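Long-range contacts in GH127 beta-L-arabinofuranoside (Geobacillus stearothermophilus, PDB 4QK0), which probably hydrolyses beta-L-arabinofuranosidic linkages, as a family GH127 glycoside hydrolase that releases L-arabinose: residues 59-64 against 110-115; 226-231 against 248-253; 350-355 against 511-516; 380-385 against 397-402. One frame throughout, in Å; residues are numbered along the deposited sequence.

How the contacts relate
Contacts 1, 2 and 4 join parts of the GH127 catalytic domain. Contact 3 ties that region to the middle domain. Along the chain contacts 1, 2 and 3 follow in series, and contact 4 is nested inside the loop that contact 3 closes. Contacts 2 and 4 come nearest, with about 9 Å between nearest atoms and 29 Å between centres. Contacts 1 and 3 are farthest apart, 48 Å between centres, on opposite sides of the chain's centre. Contact 4 does bond to Thr334, next in sequence to Cys335, which pairs with Cys412 in another structure of this protein but not here.

Contact 1 (59-64 against 110-115); sequences RIAAGE and GRAQQP
Two helix C-termini meet here at the surface of the catalytic domain, those of helices 54-61 and 96-112. The first ends in a Schellman motif. Gly63 takes a positive phi, and its N and that of Glu64 bond back into the last turn, to Ile60 O and Arg59 O. The chain then turns so that Glu64 faces Arg111. Small side chains let the two ends come close: the CA atoms of Ala62 and Ala112 are 3.9 Å apart. The methyl of Ala61 meets that of Ala112, CB to CB 4.0 Å. Ala62 CB lies against the backbone of Arg111, 3.8 Å from its carbonyl O. Leu108 of helix 96-112 also touches Ala62 and Glu64. Beside this apolar patch lies an exposed salt bridge. The extended Glu64 chain crosses Arg111 at about a right angle. The Arg111 chain bends at chi3 (-58°) and offers NE and NH2 side-on. Carboxylate and guanidinium are nearly coplanar, their planes 18° apart. Each oxygen accepts one bond through its syn lone pair, which limits rotation of both groups. Arg111 NH2 reaches Glu64 OE1 at 3.0 Å. The bond from Arg111 NE to Glu64 OE2 is very short, 2.5 Å.

Contact 2 (226-231 against 248-253); sequences YYFDQE and RYHQAH
The N-terminus of helix 227-234 packs here on an irregular loop of the catalytic domain, residues 248-253. The backbones stay apart, with 8.3 Å between the nearest CA atoms, of Tyr226 and Ala252, so side chains span the distance. The packed part is buried. Phe228 brings its CE2 corner against two loop residues, 3.9 Å from Ala252 CB and 4.2 Å from His250 CG. Its edge points to the His250 face in an edge-to-face pair, with planes at 57° and centroids 5.3 Å apart. Tyr249 CD2 lies over the centre of the opposite imidazole face, so His250 is sandwiched. Phe228 also meets Tyr188 edge-to-face. The other side is more open, where Tyr226 and His253 are both partly exposed. Tyr226, at the N-cap position, has CG anti to its carbonyl carbon (chi1 -75°), and its ring extends past Ala252 O, 3.4 Å from CE1. Its OH donates to His253 O at 2.6 Å, in the carbonyl plane and on a lone pair. The His253 side chain starts away from the helix. The contact thus combines a buried aromatic cluster with one directional bond. That short bond fixes the phenol tip against the loop backbone without using any charge.

Contact 3 (350-355 against 511-516); sequences LEMDGK and KGYAYI
Met352, present as selenomethionine, crosses the Tyr513 ring at about a right angle. Its chain has CG anti to the backbone N, then bends at chi2 (64°) and chi3. SE lies over one ring face, 3.9 Å from the centroid and offset toward the rim, in a Met-aromatic contact. Its CG makes a CH-pi contact with the same ring. The Tyr513 edge faces the backbone, with CE1 3.3 Å from Gly354 N, and its OH bonds to His439. Tyr515 crosses Met352 obliquely, OH 3.6 Å from Met352 CG. A water links Tyr515 OH to Met352 O. The extended Lys511 chain crosses Glu351 at about a right angle. NZ forms a salt bridge to Glu351 OE2 at 2.6 Å, from above the carboxylate plane. Gly354 N donates to Lys511 O at 2.8 Å, nearly straight at 170°. Asp353 is the N-cap of helix 354-365, its OD1 accepting from Lys355 N at 2.9 Å. An alanine here would probably loosen the start of that helix, since this capping bond would go. The contact sets the link between helices 334-350 and 354-365 against strand 513-517. That strand pairs with strand 479-486, so catalytic and middle domains meet here.

Contact 4 (380-385 against 397-402); sequences FYVNPL and KRHVKP
Three first torsions set this contact. Val382 has CG1 anti to the backbone N (chi1 162°), with CG2 beside that N. His399 takes the crowded position, CG between the backbone N and the carbonyl carbon (chi1 64°). Phe380 has CG anti to its carbonyl carbon (chi1 -82°), which brings the far end of its ring to the second segment. Val382 is the centre. Its CG2 sits 3.4 Å from His399 O, and its CG1 is 4.0 Å from CD2 of the His399 ring. These two side chains cross at about a right angle. NE2, the ring atom next to CD2, bonds to Ala330 O, holding the imidazole in place. Val400 is reached by both branches: its CG2 faces Val382 CG1 at 4.2 Å, and its CG1 meets Pro384 CG at 3.9 Å. No direct hydrogen bond joins the segments. One water bridges them instead, donating to Val382 O at 2.8 Å and accepting from Lys401 N at 3.0 Å. Phe380 CE1 comes to 3.2 Å from Lys401 O, and its ring meets that of Trp633. An alanine here would probably loosen the packing at Lys401 O and against Trp633, since the ring touching both would be gone. A type I turn from Lys397 to Val400, closed by Val400 N to Lys397 O, shapes the second segment. Both segments are loops of the catalytic domain, on either side, in sequence, of strand 386-387, which pairs with strand 641-647. Leu385 shares a backbone bond with Val643 of that strand, and helix 413-422 follows 397-402.

Contact 1 (59-64 against 110-115)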
# COMPACT_ATOMS: atom_id res chain seq x y z
N ARG A 59 10.21 -31.12 -27.50
CA ARG A 59 9.82 -32.24 -28.32
C ARG A 59 9.15 -31.79 -29.59
O ARG A 59 9.49 -32.27 -30.69
CB ARG A 59 8.86 -33.14 -27.58
CG ARG A 59 9.56 -34.07 -26.66
CD ARG A 59 8.78 -35.35 -26.46
NE ARG A 59 9.36 -35.96 -25.31
CZ ARG A 59 8.99 -35.72 -24.06
NH1 ARG A 59 7.96 -34.92 -23.79
NH2 ARG A 59 9.66 -36.31 -23.08
N ILE A 60 8.14 -30.92 -29.46
CA ILE A 60 7.42 -30.47 -30.63
C ILE A 60 8.40 -29.79 -31.55
O ILE A 60 8.43 -30.03 -32.76
CB ILE A 60 6.27 -29.55 -30.22
CG1 ILE A 60 5.24 -30.34 -29.38
CG2 ILE A 60 5.60 -28.96 -31.45
CD1 ILE A 60 4.20 -29.48 -28.67
N ALA A 61 9.24 -28.95 -30.98
CA ALA A 61 10.17 -28.19 -31.80
C ALA A 61 11.16 -29.10 -32.51
O ALA A 61 11.66 -28.74 -33.55
CB ALA A 61 10.91 -27.15 -30.94
N ALA A 62 11.50 -30.23 -31.92
CA ALA A 62 12.45 -31.16 -32.54
C ALA A 62 11.74 -32.04 -33.54
O ALA A 62 12.34 -32.88 -34.16
CB ALA A 62 13.08 -32.03 -31.49
N GLY A 63 10.44 -31.83 -33.72
CA GLY A 63 9.65 -32.67 -34.63
C GLY A 63 9.39 -34.07 -34.11
O GLY A 63 9.20 -34.98 -34.90
N GLU A 64 9.38 -34.25 -32.80
CA GLU A 64 9.19 -35.56 -32.20
C GLU A 64 7.86 -35.64 -31.48
O GLU A 64 7.55 -36.62 -30.86
CB GLU A 64 10.32 -35.84 -31.21
CG GLU A 64 11.62 -36.10 -31.96
CD GLU A 64 12.86 -35.99 -31.10
OE1 GLU A 64 12.76 -36.22 -29.87
OE2 GLU A 64 13.93 -35.68 -31.68
N GLY A 110 19.58 -30.26 -28.52
CA GLY A 110 20.37 -30.33 -29.76
C GLY A 110 19.52 -30.65 -30.98
O GLY A 110 19.72 -30.06 -32.05
N ARG A 111 18.50 -31.50 -30.83
CA ARG A 111 17.57 -31.75 -31.98
C ARG A 111 16.56 -30.65 -32.20
O ARG A 111 16.08 -30.50 -33.29
CB ARG A 111 16.86 -33.11 -31.82
CG ARG A 111 17.86 -34.28 -31.73
CD ARG A 111 17.18 -35.66 -31.77
NE ARG A 111 16.19 -35.90 -30.71
CZ ARG A 111 16.47 -36.31 -29.46
NH1 ARG A 111 17.72 -36.53 -29.08
NH2 ARG A 111 15.51 -36.47 -28.58
N ALA A 112 16.21 -29.85 -31.18
CA ALA A 112 15.27 -28.72 -31.40
C ALA A 112 15.98 -27.54 -32.01
O ALA A 112 15.37 -26.60 -32.51
CB ALA A 112 14.64 -28.30 -30.09
N GLN A 113 17.31 -27.51 -31.91
CA GLN A 113 18.08 -26.34 -32.41
C GLN A 113 18.02 -26.20 -33.95
O GLN A 113 18.17 -27.19 -34.69
CB GLN A 113 19.55 -26.45 -31.99
CG GLN A 113 20.37 -25.21 -32.33
CD GLN A 113 21.75 -25.26 -31.73
OE1 GLN A 113 22.30 -26.33 -31.61
NE2 GLN A 113 22.27 -24.12 -31.26
N GLN A 114 17.74 -24.99 -34.43
CA GLN A 114 17.68 -24.71 -35.86
C GLN A 114 19.10 -24.82 -36.46
O GLN A 114 20.08 -24.73 -35.75
CB GLN A 114 17.05 -23.33 -36.10
CG GLN A 114 15.54 -23.32 -35.81
CD GLN A 114 14.89 -21.96 -36.06
OE1 GLN A 114 15.44 -21.11 -36.76
NE2 GLN A 114 13.69 -21.74 -35.47
N PRO A 115 19.19 -25.02 -37.77
CA PRO A 115 20.50 -25.12 -38.40
C PRO A 115 21.39 -23.89 -38.19
O PRO A 115 22.60 -24.01 -38.24
CB PRO A 115 20.16 -25.24 -39.90
CG PRO A 115 18.73 -25.67 -39.96
CD PRO A 115 18.08 -25.15 -38.72

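Contact 2 (226-231 against 248-253)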
# COMPACT_ATOMS: atom_id res chain seq x y z
N TYR A 226 15.82 5.15 -28.96
CA TYR A 226 15.59 3.92 -28.19
C TYR A 226 15.30 2.72 -29.06
O TYR A 226 14.36 2.73 -29.84
CB TYR A 226 14.41 4.13 -27.24
CG TYR A 226 14.65 5.00 -26.01
CD1 TYR A 226 15.74 4.79 -25.19
CD2 TYR A 226 13.74 5.97 -25.64
CE1 TYR A 226 15.92 5.53 -24.05
CE2 TYR A 226 13.91 6.73 -24.50
CZ TYR A 226 15.00 6.50 -23.71
OH TYR A 226 15.24 7.26 -22.56
N TYR A 227 16.11 1.69 -28.96
CA TYR A 227 15.82 0.45 -29.66
C TYR A 227 14.38 -0.03 -29.41
O TYR A 227 13.70 -0.47 -30.35
CB TYR A 227 16.80 -0.65 -29.29
CG TYR A 227 16.38 -1.97 -29.85
CD1 TYR A 227 16.30 -2.16 -31.23
CD2 TYR A 227 16.01 -3.00 -29.04
CE1 TYR A 227 15.85 -3.35 -31.76
CE2 TYR A 227 15.58 -4.19 -29.56
CZ TYR A 227 15.49 -4.37 -30.91
OH TYR A 227 15.08 -5.58 -31.39
N PHE A 228 13.91 0.04 -28.17
CA PHE A 228 12.57 -0.50 -27.91
C PHE A 228 11.50 0.29 -28.60
O PHE A 228 10.45 -0.25 -28.93
CB PHE A 228 12.27 -0.59 -26.38
CG PHE A 228 13.12 -1.58 -25.64
CD1 PHE A 228 13.56 -2.78 -26.24
CD2 PHE A 228 13.45 -1.35 -24.34
CE1 PHE A 228 14.32 -3.70 -25.56
CE2 PHE A 228 14.22 -2.28 -23.64
CZ PHE A 228 14.66 -3.45 -24.25
N ASP A 229 11.73 1.58 -28.80
CA ASP A 229 10.77 2.38 -29.59
C ASP A 229 10.80 1.98 -31.05
O ASP A 229 9.77 1.92 -31.70
CB ASP A 229 11.04 3.90 -29.46
CG ASP A 229 10.55 4.47 -28.15
OD1 ASP A 229 9.72 3.83 -27.45
OD2 ASP A 229 11.02 5.57 -27.77
N GLN A 230 11.99 1.69 -31.57
CA GLN A 230 12.12 1.29 -32.98
C GLN A 230 11.40 -0.01 -33.22
O GLN A 230 10.64 -0.10 -34.17
CB GLN A 230 13.59 1.19 -33.41
CG GLN A 230 14.36 2.51 -33.31
CD GLN A 230 15.87 2.37 -33.52
OE1 GLN A 230 16.52 1.43 -33.05
NE2 GLN A 230 16.44 3.34 -34.21
N GLU A 231 11.62 -1.03 -32.39
CA GLU A 231 10.94 -2.31 -32.66
C GLU A 231 9.44 -2.24 -32.42
O GLU A 231 8.65 -2.89 -33.13
CB GLU A 231 11.56 -3.50 -31.89
CG GLU A 231 11.64 -3.37 -30.39
CD GLU A 231 11.73 -4.72 -29.67
OE1 GLU A 231 11.12 -4.83 -28.59
OE2 GLU A 231 12.42 -5.66 -30.17
N ARG A 248 12.56 2.86 -17.53
CA ARG A 248 13.17 2.57 -16.22
C ARG A 248 12.90 1.16 -15.75
O ARG A 248 13.73 0.56 -15.08
CB ARG A 248 12.65 3.53 -15.16
CG ARG A 248 13.09 4.96 -15.41
CD ARG A 248 12.18 5.93 -14.68
NE ARG A 248 12.32 5.79 -13.24
CZ ARG A 248 13.16 6.48 -12.48
NH1 ARG A 248 14.01 7.34 -13.05
NH2 ARG A 248 13.18 6.30 -11.14
N TYR A 249 11.75 0.62 -16.12
CA TYR A 249 11.44 -0.77 -15.72
C TYR A 249 12.55 -1.73 -16.12
O TYR A 249 12.96 -2.59 -15.33
CB TYR A 249 10.17 -1.21 -16.39
CG TYR A 249 9.75 -2.64 -16.10
CD1 TYR A 249 9.15 -2.97 -14.90
CD2 TYR A 249 9.87 -3.63 -17.08
CE1 TYR A 249 8.72 -4.27 -14.64
CE2 TYR A 249 9.40 -4.94 -16.85
CZ TYR A 249 8.84 -5.25 -15.63
OH TYR A 249 8.41 -6.49 -15.35
N HIS A 250 13.04 -1.55 -17.35
CA HIS A 250 14.13 -2.39 -17.92
C HIS A 250 15.55 -1.78 -17.75
O HIS A 250 16.50 -2.30 -18.30
CB HIS A 250 13.95 -2.55 -19.42
CG HIS A 250 12.56 -2.86 -19.84
ND1 HIS A 250 11.64 -1.88 -20.14
CD2 HIS A 250 11.94 -4.04 -20.06
CE1 HIS A 250 10.49 -2.44 -20.49
NE2 HIS A 250 10.66 -3.74 -20.50
N GLN A 251 15.66 -0.68 -17.00
CA GLN A 251 16.91 0.05 -16.85
C GLN A 251 17.55 0.37 -18.23
O GLN A 251 18.76 0.31 -18.39
CB GLN A 251 17.91 -0.71 -15.96
CG GLN A 251 17.37 -1.01 -14.56
CD GLN A 251 16.52 -2.28 -14.48
OE1 GLN A 251 16.65 -3.19 -15.31
NE2 GLN A 251 15.64 -2.35 -13.48
N ALA A 252 16.69 0.74 -19.16
CA ALA A 252 17.04 1.11 -20.49
C ALA A 252 16.65 2.55 -20.77
O ALA A 252 16.45 2.92 -21.93
CB ALA A 252 16.37 0.18 -21.48
N HIS A 253 16.57 3.38 -19.73
CA HIS A 253 16.14 4.79 -19.84
C HIS A 253 17.32 5.70 -20.24
O HIS A 253 17.15 6.68 -20.97
CB HIS A 253 15.50 5.29 -18.54
CG HIS A 253 16.32 5.04 -17.32
ND1 HIS A 253 16.74 3.77 -16.97
CD2 HIS A 253 16.73 5.86 -16.33
CE1 HIS A 253 17.43 3.84 -15.84
NE2 HIS A 253 17.44 5.10 -15.43

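Contact 3 (350-355 against 511-516)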
# COMPACT_ATOMS: atom_id res chain seq x y z
N LEU A 350 35.98 -7.50 -8.45
CA LEU A 350 36.35 -6.16 -8.84
C LEU A 350 37.15 -5.41 -7.79
O LEU A 350 37.98 -4.56 -8.10
CB LEU A 350 35.07 -5.41 -9.12
CG LEU A 350 35.09 -4.02 -9.70
CD1 LEU A 350 35.83 -4.03 -11.04
CD2 LEU A 350 33.65 -3.56 -9.89
N GLU A 351 36.91 -5.74 -6.53
CA GLU A 351 37.57 -5.11 -5.42
C GLU A 351 37.28 -5.98 -4.17
O GLU A 351 36.12 -6.29 -3.82
CB GLU A 351 37.03 -3.71 -5.29
CG GLU A 351 37.66 -2.85 -4.20
CD GLU A 351 36.73 -1.73 -3.76
OE1 GLU A 351 35.75 -1.42 -4.50
OE2 GLU A 351 36.93 -1.18 -2.65
N MSE A 352 38.34 -6.36 -3.49
CA MSE A 352 38.26 -7.17 -2.31
C MSE A 352 37.88 -6.32 -1.11
O MSE A 352 38.72 -5.76 -0.43
CB MSE A 352 39.58 -7.88 -2.12
CG MSE A 352 39.40 -8.86 -0.98
SE MSE A 352 38.07 -10.30 -1.34
CE MSE A 352 38.60 -10.77 -3.16
N ASP A 353 36.57 -6.20 -0.86
CA ASP A 353 36.03 -5.44 0.25
C ASP A 353 35.02 -6.32 1.00
O ASP A 353 34.02 -6.81 0.42
CB ASP A 353 35.40 -4.16 -0.29
CG ASP A 353 34.99 -3.21 0.78
OD1 ASP A 353 34.59 -3.62 1.93
OD2 ASP A 353 35.07 -2.01 0.48
N GLY A 354 35.30 -6.55 2.26
CA GLY A 354 34.43 -7.29 3.14
C GLY A 354 32.96 -6.83 3.09
O GLY A 354 32.07 -7.65 3.27
N LYS A 355 32.68 -5.57 2.79
CA LYS A 355 31.28 -5.11 2.74
C LYS A 355 30.47 -5.82 1.68
O LYS A 355 29.29 -5.99 1.85
CB LYS A 355 31.19 -3.60 2.60
CG LYS A 355 31.40 -3.09 1.17
CD LYS A 355 31.77 -1.57 1.11
CE LYS A 355 32.31 -1.17 -0.26
NZ LYS A 355 31.85 0.13 -0.75
N LYS A 511 40.09 -3.19 4.29
CA LYS A 511 38.72 -3.25 3.74
C LYS A 511 38.00 -4.51 4.15
O LYS A 511 37.54 -5.27 3.29
CB LYS A 511 38.75 -3.14 2.24
CG LYS A 511 39.26 -1.79 1.79
CD LYS A 511 39.22 -1.70 0.28
CE LYS A 511 39.35 -0.26 -0.15
NZ LYS A 511 39.09 -0.16 -1.60
N GLY A 512 38.00 -4.77 5.44
CA GLY A 512 37.28 -5.89 6.02
C GLY A 512 37.85 -7.27 5.82
O GLY A 512 37.20 -8.24 6.20
N TYR A 513 39.08 -7.37 5.32
CA TYR A 513 39.79 -8.69 5.23
C TYR A 513 41.08 -8.60 6.01
O TYR A 513 41.83 -7.65 5.86
CB TYR A 513 40.08 -9.10 3.77
CG TYR A 513 38.89 -9.71 3.10
CD1 TYR A 513 37.89 -8.91 2.53
CD2 TYR A 513 38.69 -11.10 3.08
CE1 TYR A 513 36.79 -9.45 1.91
CE2 TYR A 513 37.55 -11.65 2.53
CZ TYR A 513 36.59 -10.81 1.94
OH TYR A 513 35.49 -11.34 1.33
N ALA A 514 41.34 -9.58 6.87
CA ALA A 514 42.65 -9.70 7.53
C ALA A 514 43.61 -10.50 6.60
O ALA A 514 43.30 -11.65 6.22
CB ALA A 514 42.50 -10.42 8.87
N TYR A 515 44.70 -9.87 6.20
CA TYR A 515 45.68 -10.50 5.33
C TYR A 515 46.80 -11.13 6.15
O TYR A 515 47.62 -10.44 6.74
CB TYR A 515 46.25 -9.49 4.38
CG TYR A 515 45.25 -9.07 3.36
CD1 TYR A 515 44.25 -8.15 3.66
CD2 TYR A 515 45.32 -9.56 2.05
CE1 TYR A 515 43.35 -7.73 2.70
CE2 TYR A 515 44.42 -9.15 1.09
CZ TYR A 515 43.44 -8.24 1.45
OH TYR A 515 42.56 -7.84 0.51
N ILE A 516 46.78 -12.45 6.23
CA ILE A 516 47.78 -13.18 6.95
C ILE A 516 48.81 -13.88 6.03
O ILE A 516 48.52 -14.93 5.41
CB ILE A 516 47.14 -14.21 7.85
CG1 ILE A 516 46.10 -13.51 8.73
CG2 ILE A 516 48.23 -14.92 8.69
CD1 ILE A 516 45.40 -14.45 9.67
O HOH W 1 40.67 -6.28 1.29

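Contact 4 (380-385 against 397-402)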
# COMPACT_ATOMS: atom_id res chain seq x y z
N PHE A 380 7.95 -19.08 -1.15
CA PHE A 380 7.49 -17.73 -1.33
C PHE A 380 8.11 -17.12 -2.59
O PHE A 380 9.29 -17.33 -2.91
CB PHE A 380 7.96 -16.84 -0.18
CG PHE A 380 7.14 -16.89 1.04
CD1 PHE A 380 5.78 -16.94 0.99
CD2 PHE A 380 7.75 -16.91 2.25
CE1 PHE A 380 5.05 -17.02 2.16
CE2 PHE A 380 7.03 -16.98 3.43
CZ PHE A 380 5.67 -17.02 3.38
N TYR A 381 7.30 -16.33 -3.29
CA TYR A 381 7.78 -15.44 -4.32
C TYR A 381 8.21 -14.15 -3.59
O TYR A 381 9.33 -13.72 -3.71
CB TYR A 381 6.67 -15.24 -5.32
CG TYR A 381 7.10 -14.83 -6.69
CD1 TYR A 381 7.28 -13.48 -6.98
CD2 TYR A 381 7.27 -15.75 -7.71
CE1 TYR A 381 7.66 -13.05 -8.24
CE2 TYR A 381 7.64 -15.33 -8.99
CZ TYR A 381 7.84 -13.96 -9.24
OH TYR A 381 8.21 -13.45 -10.47
N VAL A 382 7.35 -13.64 -2.72
CA VAL A 382 7.53 -12.39 -1.98
C VAL A 382 7.93 -12.63 -0.57
O VAL A 382 7.38 -13.53 0.07
CB VAL A 382 6.17 -11.66 -1.98
CG1 VAL A 382 6.09 -10.61 -0.93
CG2 VAL A 382 5.89 -11.13 -3.37
N ASN A 383 8.90 -11.87 -0.07
CA ASN A 383 9.41 -12.08 1.27
C ASN A 383 9.20 -10.86 2.16
O ASN A 383 10.08 -9.99 2.28
CB ASN A 383 10.89 -12.41 1.29
CG ASN A 383 11.18 -13.69 0.58
OD1 ASN A 383 11.33 -13.69 -0.64
ND2 ASN A 383 11.12 -14.81 1.30
N PRO A 384 8.06 -10.81 2.85
CA PRO A 384 7.71 -9.61 3.59
C PRO A 384 8.46 -9.55 4.89
O PRO A 384 8.98 -10.55 5.35
CB PRO A 384 6.22 -9.79 3.80
CG PRO A 384 6.07 -11.27 3.94
CD PRO A 384 7.04 -11.86 2.97
N LEU A 385 8.55 -8.36 5.47
CA LEU A 385 9.13 -8.19 6.78
C LEU A 385 8.11 -7.96 7.86
O LEU A 385 8.45 -7.84 9.07
CB LEU A 385 10.15 -7.04 6.77
CG LEU A 385 11.49 -7.45 6.16
CD1 LEU A 385 11.41 -7.52 4.64
CD2 LEU A 385 12.48 -6.40 6.63
N LYS A 397 -1.84 -5.31 -0.69
CA LYS A 397 -1.06 -6.38 -0.05
C LYS A 397 -1.32 -7.76 -0.60
O LYS A 397 -0.85 -8.73 -0.06
CB LYS A 397 -1.28 -6.41 1.43
CG LYS A 397 -0.79 -5.14 2.07
CD LYS A 397 -0.89 -5.17 3.57
CE LYS A 397 -0.68 -3.76 4.10
NZ LYS A 397 -0.71 -3.74 5.58
N ARG A 398 -2.01 -7.85 -1.73
CA ARG A 398 -2.45 -9.13 -2.23
C ARG A 398 -1.28 -9.91 -2.78
O ARG A 398 -1.37 -11.11 -2.91
CB ARG A 398 -3.51 -8.94 -3.33
CG ARG A 398 -2.96 -8.44 -4.69
CD ARG A 398 -4.11 -8.06 -5.61
NE ARG A 398 -3.69 -7.61 -6.93
CZ ARG A 398 -3.18 -6.41 -7.23
NH1 ARG A 398 -3.00 -5.46 -6.30
NH2 ARG A 398 -2.82 -6.15 -8.48
N HIS A 399 -0.17 -9.25 -3.11
CA HIS A 399 1.11 -9.95 -3.49
C HIS A 399 1.74 -10.64 -2.30
O HIS A 399 2.60 -11.48 -2.45
CB HIS A 399 2.12 -8.94 -4.06
CG HIS A 399 2.55 -7.92 -3.06
ND1 HIS A 399 1.78 -6.83 -2.72
CD2 HIS A 399 3.69 -7.81 -2.35
CE1 HIS A 399 2.44 -6.08 -1.86
NE2 HIS A 399 3.61 -6.65 -1.62
N VAL A 400 1.37 -10.25 -1.11
CA VAL A 400 1.94 -10.89 0.06
C VAL A 400 1.13 -12.15 0.42
O VAL A 400 -0.03 -12.04 0.86
CB VAL A 400 1.97 -9.94 1.25
CG1 VAL A 400 2.49 -10.66 2.48
CG2 VAL A 400 2.84 -8.73 0.95
N LYS A 401 1.72 -13.33 0.24
CA LYS A 401 1.06 -14.58 0.65
C LYS A 401 1.47 -14.90 2.06
O LYS A 401 2.63 -14.87 2.38
CB LYS A 401 1.44 -15.74 -0.24
CG LYS A 401 1.14 -15.55 -1.68
CD LYS A 401 -0.33 -15.36 -1.91
CE LYS A 401 -0.59 -14.87 -3.31
NZ LYS A 401 -2.04 -15.05 -3.59
N PRO A 402 0.50 -15.19 2.91
CA PRO A 402 0.82 -15.44 4.32
C PRO A 402 1.40 -16.81 4.60
O PRO A 402 1.93 -17.03 5.66
CB PRO A 402 -0.53 -15.26 5.04
CG PRO A 402 -1.55 -15.51 3.99
CD PRO A 402 -0.97 -15.03 2.69
O HOH W 2 4.65 -13.99 0.32